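Local coordinates for uncharacterized protein (PDB 6R9N), which serves as an iron and oxygen sensor for bacterial chemotaxis, holding a peroxide ion at a di-iron centre, at residues 155-158 against 159-162; 200-203 against 204-207; 231-234 against 235-238. One frame throughout, in Å; residues are numbered along the deposited sequence.

Interaction 1: residues 155-158 against 159-162; sequences LYDE and RSRI
Asp157 and Ile162 pair across a tight turn, Asp157 N donating to Ile162 O (2.9 Å, N-H...O 166°). On the buried side of the turn Ser160 OG donates to Asp157 OD2 at 2.4 Å, too short for the exact length to be trusted, and Ser160 N adds a weak bond to the same oxygen. OD2 also bonds His17, and Phe19 and Tyr12 pack beside the pair. With its OG between the backbone N and the carbonyl carbon (chi1 60°), Ser160 also accepts from Ile162 N at 3.3 Å, an ST turn. The turn joins strands 153-157 and 162-164 as a beta hairpin, and Arg161 with Ile162 faces Asp157 in a G1 beta bulge. Arg161 has positive phi and psi there, and its N makes weak bonds to Asp157 O and to Glu158 O. Beside this bulge residue, the Tyr156 hydroxyl lies against the arginine's aliphatic stem, OH 3.3 Å from Arg161 CG, while the ring stands 82° to the guanidinium, which reaches Asn217. The outer side is looser and wetter. A water links Asp157 OD1, to which it donates, with Arg159 N; the partly exposed Arg159 side chain turns away to Asp14 and Ser137.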
loop_
_atom_site.group_PDB
_atom_site.type_symbol
_atom_site.label_atom_id
_atom_site.label_comp_id
_atom_site.label_asym_id
_atom_site.label_seq_id
_atom_site.Cartn_x
_atom_site.Cartn_y
_atom_site.Cartn_z
ATOM N N LEU A 155 10.906 4.262 12.564
ATOM C CA LEU A 155 11.194 5.346 13.499
ATOM C C LEU A 155 12.146 4.807 14.551
ATOM O O LEU A 155 11.817 3.840 15.249
ATOM C CB LEU A 155 9.901 5.901 14.135
ATOM C CG LEU A 155 9.944 7.286 14.800
ATOM C CD1 LEU A 155 10.634 7.212 16.154
ATOM C CD2 LEU A 155 10.672 8.320 13.870
ATOM N N TYR A 156 13.329 5.402 14.629
ATOM C CA TYR A 156 14.342 5.022 15.604
ATOM C C TYR A 156 14.271 6.002 16.767
ATOM O O TYR A 156 14.469 7.208 16.581
ATOM C CB TYR A 156 15.738 5.031 14.994
ATOM C CG TYR A 156 16.786 4.526 15.947
ATOM C CD1 TYR A 156 16.621 3.304 16.589
ATOM C CD2 TYR A 156 17.940 5.253 16.205
ATOM C CE1 TYR A 156 17.577 2.822 17.464
ATOM C CE2 TYR A 156 18.902 4.769 17.085
ATOM C CZ TYR A 156 18.707 3.554 17.709
ATOM O OH TYR A 156 19.641 3.058 18.583
ATOM N N ASP A 157 13.916 5.500 17.941
ATOM C CA ASP A 157 13.824 6.315 19.147
ATOM C C ASP A 157 15.225 6.310 19.738
ATOM O O ASP A 157 15.664 5.309 20.309
ATOM C CB ASP A 157 12.773 5.737 20.094
ATOM C CG ASP A 157 12.613 6.544 21.387
ATOM O OD1 ASP A 157 12.532 7.783 21.330
ATOM O OD2 ASP A 157 12.549 5.928 22.475
ATOM N N GLU A 158 15.960 7.416 19.562
ATOM C CA GLU A 158 17.373 7.410 19.933
ATOM C C GLU A 158 17.569 7.110 21.416
ATOM O O GLU A 158 18.464 6.342 21.785
ATOM C CB GLU A 158 18.018 8.753 19.578
ATOM C CG GLU A 158 18.355 8.871 18.098
ATOM C CD GLU A 158 18.972 10.207 17.730
ATOM O OE1 GLU A 158 19.449 10.333 16.592
ATOM O OE2 GLU A 158 18.977 11.139 18.565
ATOM N N ARG A 159 16.702 7.650 22.277
ATOM C CA ARG A 159 16.925 7.533 23.719
ATOM C C ARG A 159 16.767 6.092 24.209
ATOM O O ARG A 159 17.544 5.629 25.052
ATOM C CB ARG A 159 15.981 8.484 24.460
ATOM C CG ARG A 159 15.778 8.161 25.947
ATOM C CD ARG A 159 16.807 8.841 26.811
ATOM N NE ARG A 159 16.789 10.281 26.608
ATOM C CZ ARG A 159 16.430 11.179 27.520
ATOM N NH1 ARG A 159 16.459 12.465 27.199
ATOM N NH2 ARG A 159 16.060 10.802 28.744
ATOM N N SER A 160 15.751 5.379 23.729
ATOM C CA SER A 160 15.581 3.976 24.096
ATOM C C SER A 160 16.432 3.041 23.245
ATOM O O SER A 160 16.610 1.875 23.613
ATOM C CB SER A 160 14.105 3.581 23.985
ATOM O OG SER A 160 13.655 3.765 22.646
ATOM N N ARG A 161 16.910 3.501 22.089
ATOM C CA ARG A 161 17.528 2.627 21.084
ATOM C C ARG A 161 16.569 1.538 20.591
ATOM O O ARG A 161 16.984 0.427 20.257
ATOM C CB ARG A 161 18.834 2.028 21.600
ATOM C CG ARG A 161 19.876 3.119 21.826
ATOM C CD ARG A 161 21.114 2.599 22.475
ATOM N NE ARG A 161 21.833 1.698 21.600
ATOM C CZ ARG A 161 22.888 0.994 21.988
ATOM N NH1 ARG A 161 23.498 0.186 21.131
ATOM N NH2 ARG A 161 23.333 1.107 23.236
ATOM N N ILE A 162 15.281 1.870 20.500
ATOM C CA ILE A 162 14.284 0.978 19.906
ATOM C C ILE A 162 13.979 1.482 18.499
ATOM O O ILE A 162 13.729 2.679 18.301
ATOM C CB ILE A 162 12.999 0.908 20.751
ATOM C CG1 ILE A 162 13.290 0.349 22.155
ATOM C CG2 ILE A 162 11.935 0.058 20.036
ATOM C CD1 ILE A 162 12.137 0.506 23.134
HETATM O O HOH W 1 14.736 9.595 21.669
#

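Interaction 2: residues 200-203 against 204-207; sequences MASN and KIVS
A chi1 of 67° sets Ser202 OG between its own backbone N and carbonyl carbon, facing the first turn of helix 203-215, and Ser207 takes nearly the same torsion to swing its hydroxyl back toward Asn203. Ser202 is the N-cap: its OG accepts from Ile205 N at 3.2 Å with an N-H...O angle of 162°, satisfying an amide that has no helical carbonyl before it. Its carbonyl oxygen then starts the regular ladder by accepting from Val206 N. One residue on, Asn203 O is gripped twice by Ser207. The backbone N and the hydroxyl OG of Ser207 both lie 2.9 Å from Asn203 O, and they arrive from opposite faces of the carbonyl plane, each tilted about 25° from it, which lets a single acceptor serve two donors.

Two apolar pairs accompany these bonds. Val206 CG2 rests 3.7 Å from Met200 CB, alongside the chain that enters the cap, and the methyl of Ala201 approaches Ile205 CG2 more loosely. That same CG2 of Ile205 also packs closely on a carbonyl, 3.2 Å from Ser202 O.

Met200 is the first residue to leave helix 185-199, so the cap turns the chain directly from that helix into helix 203-215. Asn203 ND2 is held by the carbonyls of Ser242, the last residue of helix 232-242, and of Leu244 just after it, and its backbone N bonds Asp249. The extended Lys204 reaches Thr248 O of the second subunit, whose Phe146 and Phe255 pack on Ala201 and Ile205, placing this helix start at the dimer interface beside helices 185-199 and 232-242.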
loop_
_atom_site.group_PDB
_atom_site.type_symbol
_atom_site.label_atom_id
_atom_site.label_comp_id
_atom_site.label_asym_id
_atom_site.label_seq_id
_atom_site.Cartn_x
_atom_site.Cartn_y
_atom_site.Cartn_z
ATOM N N MET A 200 9.039 -8.380 0.640
ATOM C CA MET A 200 10.225 -7.550 0.408
ATOM C C MET A 200 10.673 -7.638 -1.057
ATOM O O MET A 200 10.717 -8.726 -1.638
ATOM C CB MET A 200 11.366 -7.990 1.328
ATOM C CG MET A 200 10.982 -8.131 2.813
ATOM S SD MET A 200 10.711 -6.501 3.599
ATOM C CE MET A 200 9.129 -6.723 4.400
ATOM N N ALA A 201 11.068 -6.491 -1.642
ATOM C CA ALA A 201 11.180 -6.402 -3.104
ATOM C C ALA A 201 12.382 -7.152 -3.674
ATOM O O ALA A 201 12.294 -7.666 -4.797
ATOM C CB ALA A 201 11.249 -4.952 -3.578
ATOM N N SER A 202 13.506 -7.204 -2.949
ATOM C CA SER A 202 14.737 -7.797 -3.477
ATOM C C SER A 202 15.799 -7.867 -2.384
ATOM O O SER A 202 15.789 -7.091 -1.422
ATOM C CB SER A 202 15.283 -6.987 -4.661
ATOM O OG SER A 202 15.725 -5.703 -4.214
ATOM N N ASN A 203 16.757 -8.776 -2.580
ATOM C CA ASN A 203 17.906 -8.806 -1.680
ATOM C C ASN A 203 18.721 -7.521 -1.769
ATOM O O ASN A 203 19.340 -7.107 -0.779
ATOM C CB ASN A 203 18.787 -10.013 -1.985
ATOM C CG ASN A 203 19.939 -10.140 -1.023
ATOM O OD1 ASN A 203 21.067 -9.753 -1.331
ATOM N ND2 ASN A 203 19.658 -10.659 0.168
ATOM N N LYS A 204 18.740 -6.883 -2.943
ATOM C CA LYS A 204 19.468 -5.628 -3.102
ATOM C C LYS A 204 18.965 -4.564 -2.131
ATOM O O LYS A 204 19.765 -3.876 -1.482
ATOM C CB LYS A 204 19.359 -5.148 -4.552
ATOM C CG LYS A 204 19.856 -3.737 -4.777
ATOM C CD LYS A 204 19.802 -3.344 -6.265
ATOM C CE LYS A 204 20.442 -1.969 -6.486
ATOM N NZ LYS A 204 20.213 -1.457 -7.886
ATOM N N ILE A 205 17.641 -4.394 -2.024
ATOM C CA ILE A 205 17.125 -3.373 -1.114
ATOM C C ILE A 205 17.258 -3.844 0.328
ATOM O O ILE A 205 17.634 -3.074 1.223
ATOM C CB ILE A 205 15.672 -2.991 -1.465
ATOM C CG1 ILE A 205 15.273 -1.736 -0.704
ATOM C CG2 ILE A 205 14.699 -4.119 -1.148
ATOM C CD1 ILE A 205 16.180 -0.523 -1.014
ATOM N N VAL A 206 17.038 -5.137 0.560
ATOM C CA VAL A 206 17.009 -5.657 1.918
ATOM C C VAL A 206 18.393 -5.583 2.568
ATOM O O VAL A 206 18.518 -5.239 3.752
ATOM C CB VAL A 206 16.475 -7.097 1.876
ATOM C CG1 VAL A 206 16.990 -7.843 3.002
ATOM C CG2 VAL A 206 14.948 -7.108 1.867
ATOM N N SER A 207 19.455 -5.862 1.806
ATOM C CA SER A 207 20.798 -5.864 2.392
ATOM C C SER A 207 21.348 -4.463 2.615
ATOM O O SER A 207 22.140 -4.269 3.544
ATOM C CB SER A 207 21.769 -6.665 1.523
ATOM O OG SER A 207 21.872 -6.082 0.237
#

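Interaction 3: residues 231-234 against 235-238; sequences DEQV and NNFL
The opening turns of helix 232-242 bring Gln233 and Asn236 together through their side-chain amides, three residues apart along the helix. Asn236 ND2 donates to Gln233 OE1 at 2.8 Å, a nearly straight bond with an N-H...O angle of 165°. The acceptor lies almost in the asparagine amide plane, but the donor stands above the glutamine carbonyl plane, 52° out of it, and the two amides are turned 62° against each other. A bend at chi2 of Gln233 curls OE1 back over the helix toward Asn236. Phe185 of helix 185-199 touches both side chains.

Beneath this link runs the ordinary alpha-helical i to i+4 ladder: Asn236 N to Glu232 O, Phe237 N to Gln233 O at 2.8 Å, and Leu238 N to Val234 O at 2.9 Å. Asn236 CG also sits close to its ladder acceptor, 3.3 Å from Glu232 O.

Another side of the helix is apolar. Val234 and Leu238 lie side by side and point the same way, with Val234 CG1 3.8 Å from Leu238 CD1, and both press on Ile221 of strand 220-222. Phe237 turns to Tyr229, Phe185 and Ile192, whereas Glu232 and Asn235 occupy the exposed side.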
loop_
_atom_site.group_PDB
_atom_site.type_symbol
_atom_site.label_atom_id
_atom_site.label_comp_id
_atom_site.label_asym_id
_atom_site.label_seq_id
_atom_site.Cartn_x
_atom_site.Cartn_y
_atom_site.Cartn_z
ATOM N N ASP A 231 18.047 -7.828 22.095
ATOM C CA ASP A 231 19.364 -8.396 22.444
ATOM C C ASP A 231 19.882 -9.225 21.271
ATOM O O ASP A 231 19.876 -8.734 20.132
ATOM C CB ASP A 231 19.225 -9.158 23.757
ATOM C CG ASP A 231 18.806 -8.271 24.903
ATOM O OD1 ASP A 231 19.102 -7.057 24.862
ATOM O OD2 ASP A 231 18.163 -8.792 25.839
ATOM N N GLU A 232 20.304 -10.470 21.489
ATOM C CA GLU A 232 20.861 -11.294 20.428
ATOM C C GLU A 232 19.876 -11.524 19.290
ATOM O O GLU A 232 20.291 -11.881 18.186
ATOM C CB GLU A 232 21.313 -12.633 21.007
ATOM C CG GLU A 232 20.164 -13.558 21.376
ATOM C CD GLU A 232 19.530 -13.224 22.737
ATOM O OE1 GLU A 232 20.252 -12.707 23.626
ATOM O OE2 GLU A 232 18.310 -13.485 22.914
ATOM N N GLN A 233 18.578 -11.363 19.531
ATOM C CA GLN A 233 17.631 -11.597 18.451
ATOM C C GLN A 233 17.642 -10.475 17.416
ATOM O O GLN A 233 17.275 -10.727 16.262
ATOM C CB GLN A 233 16.217 -11.810 19.019
ATOM C CG GLN A 233 16.040 -13.061 19.900
ATOM C CD GLN A 233 16.437 -14.369 19.215
ATOM O OE1 GLN A 233 16.726 -14.405 18.027
ATOM N NE2 GLN A 233 16.458 -15.449 19.976
ATOM N N VAL A 234 18.063 -9.259 17.795
ATOM C CA VAL A 234 18.309 -8.208 16.807
ATOM C C VAL A 234 19.370 -8.658 15.815
ATOM O O VAL A 234 19.169 -8.602 14.599
ATOM C CB VAL A 234 18.737 -6.896 17.489
ATOM C CG1 VAL A 234 19.194 -5.894 16.414
ATOM C CG2 VAL A 234 17.615 -6.325 18.373
ATOM N N ASN A 235 20.522 -9.099 16.329
ATOM C CA ASN A 235 21.573 -9.644 15.475
ATOM C C ASN A 235 21.060 -10.816 14.653
ATOM O O ASN A 235 21.363 -10.929 13.461
ATOM C CB ASN A 235 22.769 -10.081 16.314
ATOM C CG ASN A 235 23.700 -8.940 16.619
ATOM O OD1 ASN A 235 23.732 -7.942 15.894
ATOM N ND2 ASN A 235 24.456 -9.065 17.711
ATOM N N ASN A 236 20.319 -11.719 15.288
ATOM C CA ASN A 236 19.821 -12.886 14.574
ATOM C C ASN A 236 18.949 -12.459 13.403
ATOM O O ASN A 236 19.141 -12.918 12.276
ATOM C CB ASN A 236 19.034 -13.783 15.526
ATOM C CG ASN A 236 19.929 -14.655 16.384
ATOM O OD1 ASN A 236 21.123 -14.799 16.116
ATOM N ND2 ASN A 236 19.347 -15.263 17.407
ATOM N N PHE A 237 18.010 -11.546 13.648
ATOM C CA PHE A 237 17.124 -11.108 12.578
ATOM C C PHE A 237 17.907 -10.415 11.466
ATOM O O PHE A 237 17.746 -10.732 10.279
ATOM C CB PHE A 237 16.038 -10.179 13.124
ATOM C CG PHE A 237 15.189 -9.596 12.042
ATOM C CD1 PHE A 237 14.219 -10.371 11.422
ATOM C CD2 PHE A 237 15.414 -8.320 11.581
ATOM C CE1 PHE A 237 13.460 -9.854 10.403
ATOM C CE2 PHE A 237 14.663 -7.804 10.557
ATOM C CZ PHE A 237 13.680 -8.574 9.965
ATOM N N LEU A 238 18.768 -9.465 11.835
ATOM C CA LEU A 238 19.531 -8.729 10.829
ATOM C C LEU A 238 20.395 -9.663 9.987
ATOM O O LEU A 238 20.466 -9.510 8.759
ATOM C CB LEU A 238 20.395 -7.663 11.500
ATOM C CG LEU A 238 19.610 -6.589 12.246
ATOM C CD1 LEU A 238 20.520 -5.513 12.833
ATOM C CD2 LEU A 238 18.584 -5.987 11.309
#

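How the interactions relate
The three contacts follow one another along the chain without touching. Interactions 1 and 3 meet at one sheet: interaction 1 is a hairpin within it, formed by strands 153-157 and 162-164, and the helix of interaction 3 packs on its strand 220-222, which pairs with 162-164; their nearest atoms are about 7 Å apart. Interaction 2 lies about 18 Å from interaction 3, centre to centre, and helix 185-199 runs between them, giving way to Met200 at its end and packing against Phe237. Interaction 2 lies nearer the di-iron site than interaction 3: the Met200 side chain is about 8 Å from the bound peroxide and from an iron, against about 13 Å for Phe237. None supplies an iron ligand.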